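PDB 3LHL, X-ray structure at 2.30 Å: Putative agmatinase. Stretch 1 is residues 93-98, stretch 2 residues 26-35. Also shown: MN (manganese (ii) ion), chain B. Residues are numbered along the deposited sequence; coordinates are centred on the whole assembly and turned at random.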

# COMPACT_ATOMS: atom_id res chain seq x y z
N MSE A 93 -1.76 1.68 7.12
CA MSE A 93 -1.04 0.48 7.50
C MSE A 93 0.33 0.34 6.82
O MSE A 93 0.47 0.56 5.61
CB MSE A 93 -1.92 -0.74 7.20
CG MSE A 93 -1.36 -2.09 7.62
SE MSE A 93 -2.70 -3.50 7.40
CE MSE A 93 -3.00 -3.32 5.48
N ILE A 94 1.33 0.00 7.63
CA ILE A 94 2.69 -0.21 7.16
C ILE A 94 2.89 -1.69 7.41
O ILE A 94 3.31 -2.10 8.49
CB ILE A 94 3.73 0.53 8.02
CG1 ILE A 94 3.41 2.02 8.09
CG2 ILE A 94 5.12 0.28 7.46
CD1 ILE A 94 3.33 2.70 6.75
N GLY A 95 2.60 -2.50 6.42
CA GLY A 95 2.72 -3.92 6.65
C GLY A 95 3.95 -4.63 6.15
O GLY A 95 4.96 -4.03 5.76
N GLY A 96 3.83 -5.95 6.23
CA GLY A 96 4.84 -6.85 5.74
C GLY A 96 4.27 -7.23 4.39
O GLY A 96 4.09 -6.36 3.53
N GLU A 97 3.93 -8.50 4.19
CA GLU A 97 3.40 -8.92 2.90
C GLU A 97 2.11 -8.24 2.49
O GLU A 97 1.37 -7.68 3.31
CB GLU A 97 3.22 -10.44 2.87
CG GLU A 97 2.19 -10.97 3.81
CD GLU A 97 2.01 -12.46 3.65
OE1 GLU A 97 2.98 -13.22 3.90
OE2 GLU A 97 0.89 -12.88 3.26
N HIS A 98 1.83 -8.29 1.19
CA HIS A 98 0.66 -7.64 0.63
C HIS A 98 -0.69 -8.19 1.09
O HIS A 98 -1.72 -7.53 0.95
CB HIS A 98 0.75 -7.65 -0.89
CG HIS A 98 0.17 -6.43 -1.54
ND1 HIS A 98 0.42 -6.10 -2.85
CD2 HIS A 98 -0.65 -5.47 -1.05
CE1 HIS A 98 -0.22 -4.98 -3.15
NE2 HIS A 98 -0.87 -4.58 -2.07
MN MN B . 1.89 -7.01 -4.24
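Stretch 2 26-35: GARFASSSMR

Stretch 2 enters as a turn, in which Phe29 N bonds to Gly26 O (3.1 Å), and runs as helix through residues 30-35 and on beyond them. The helix crosses strand 93-95 at 105°, nearly perpendicular, with 8.2 Å between axes at closest approach. No direct hydrogen bond joins the stretches; packing and one water do.

Small residues allow the closest approach. Gly96 and Ala27 bring their CA atoms within 4.0 Å, and Gly96 CA makes a CA-H...O contact of 3.0 Å with Ala27 O. A CB on Gly96 would lie 2.8 Å from that same oxygen, a clash, so glycine suits the site. The methyl groups of Ala27 and Ala30 point toward stretch 1: Ala27 CB lies 3.5 Å from Glu97 N, and Ala30 CB 3.4 Å from Gly95 O.

Further along, the branched Ile94 (chi1 m, chi2 m) points toward the helix and offers its CG2 methyl to both Ser31 and the selenomethionine Met34. Ser31, pointing toward the strand with chi1 p, is small enough for its CB to sit 4.0 Å from Ile94 CG2. In Met34, chi1 m sets the direction of the side chain, chi2 t extends it, and chi3 of -128°, between wells, puts CE 3.2 Å from Ile94 CG2. Water 1 accepts from Ser31 N (2.9 Å) and donates to Ile94 O (3.2 Å).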

# COMPACT_ATOMS: atom_id res chain seq x y z
N GLY A 26 10.71 -11.86 5.62
CA GLY A 26 11.42 -10.66 6.01
C GLY A 26 10.57 -9.40 6.03
O GLY A 26 10.95 -8.42 6.67
N ALA A 27 9.44 -9.42 5.32
CA ALA A 27 8.56 -8.26 5.27
C ALA A 27 8.04 -7.92 6.66
O ALA A 27 7.60 -6.80 6.93
CB ALA A 27 7.39 -8.52 4.31
N ARG A 28 8.09 -8.90 7.56
CA ARG A 28 7.63 -8.73 8.92
C ARG A 28 8.38 -7.63 9.67
O ARG A 28 7.87 -7.08 10.64
CB ARG A 28 7.78 -10.04 9.70
CG ARG A 28 9.23 -10.36 10.08
CD ARG A 28 9.35 -11.70 10.79
NE ARG A 28 8.97 -12.82 9.93
CZ ARG A 28 8.91 -14.08 10.32
NH1 ARG A 28 9.20 -14.40 11.58
NH2 ARG A 28 8.54 -15.03 9.46
N PHE A 29 9.59 -7.32 9.21
CA PHE A 29 10.43 -6.32 9.87
C PHE A 29 10.33 -4.90 9.35
O PHE A 29 11.00 -4.00 9.86
CB PHE A 29 11.89 -6.76 9.81
CG PHE A 29 12.16 -8.07 10.49
CD1 PHE A 29 12.00 -8.20 11.87
CD2 PHE A 29 12.60 -9.17 9.76
CE1 PHE A 29 12.27 -9.41 12.51
CE2 PHE A 29 12.88 -10.39 10.40
CZ PHE A 29 12.71 -10.51 11.77
N ALA A 30 9.51 -4.69 8.34
CA ALA A 30 9.35 -3.38 7.72
C ALA A 30 9.15 -2.20 8.68
O ALA A 30 10.00 -1.31 8.76
CB ALA A 30 8.20 -3.44 6.71
N SER A 31 8.04 -2.18 9.41
CA SER A 31 7.76 -1.07 10.32
C SER A 31 8.78 -0.89 11.44
O SER A 31 9.15 0.23 11.77
CB SER A 31 6.35 -1.21 10.92
OG SER A 31 6.23 -2.38 11.71
N SER A 32 9.24 -1.99 12.04
CA SER A 32 10.22 -1.89 13.11
C SER A 32 11.56 -1.40 12.57
O SER A 32 12.29 -0.68 13.25
CB SER A 32 10.39 -3.25 13.81
OG SER A 32 10.82 -4.23 12.88
N SER A 33 11.89 -1.79 11.35
CA SER A 33 13.14 -1.34 10.75
C SER A 33 13.03 0.16 10.45
O SER A 33 13.98 0.91 10.62
CB SER A 33 13.41 -2.12 9.46
OG SER A 33 14.57 -1.62 8.82
N MSE A 34 11.85 0.58 10.00
CA MSE A 34 11.63 1.99 9.68
C MSE A 34 11.56 2.83 10.95
O MSE A 34 11.90 4.01 10.94
CB MSE A 34 10.32 2.16 8.91
CG MSE A 34 10.27 1.43 7.58
SE MSE A 34 8.50 1.56 6.80
CE MSE A 34 8.14 -0.29 6.47
N ARG A 35 11.12 2.21 12.05
CA ARG A 35 10.98 2.92 13.31
C ARG A 35 12.29 3.51 13.83
O ARG A 35 12.32 4.66 14.26
CB ARG A 35 10.36 2.00 14.37
CG ARG A 35 10.22 2.66 15.74
CD ARG A 35 9.29 1.89 16.66
NE ARG A 35 7.96 1.74 16.06
CZ ARG A 35 7.49 0.58 15.60
NH1 ARG A 35 8.23 -0.52 15.66
NH2 ARG A 35 6.28 0.53 15.06
O HOH W 1 5.74 -3.94 9.31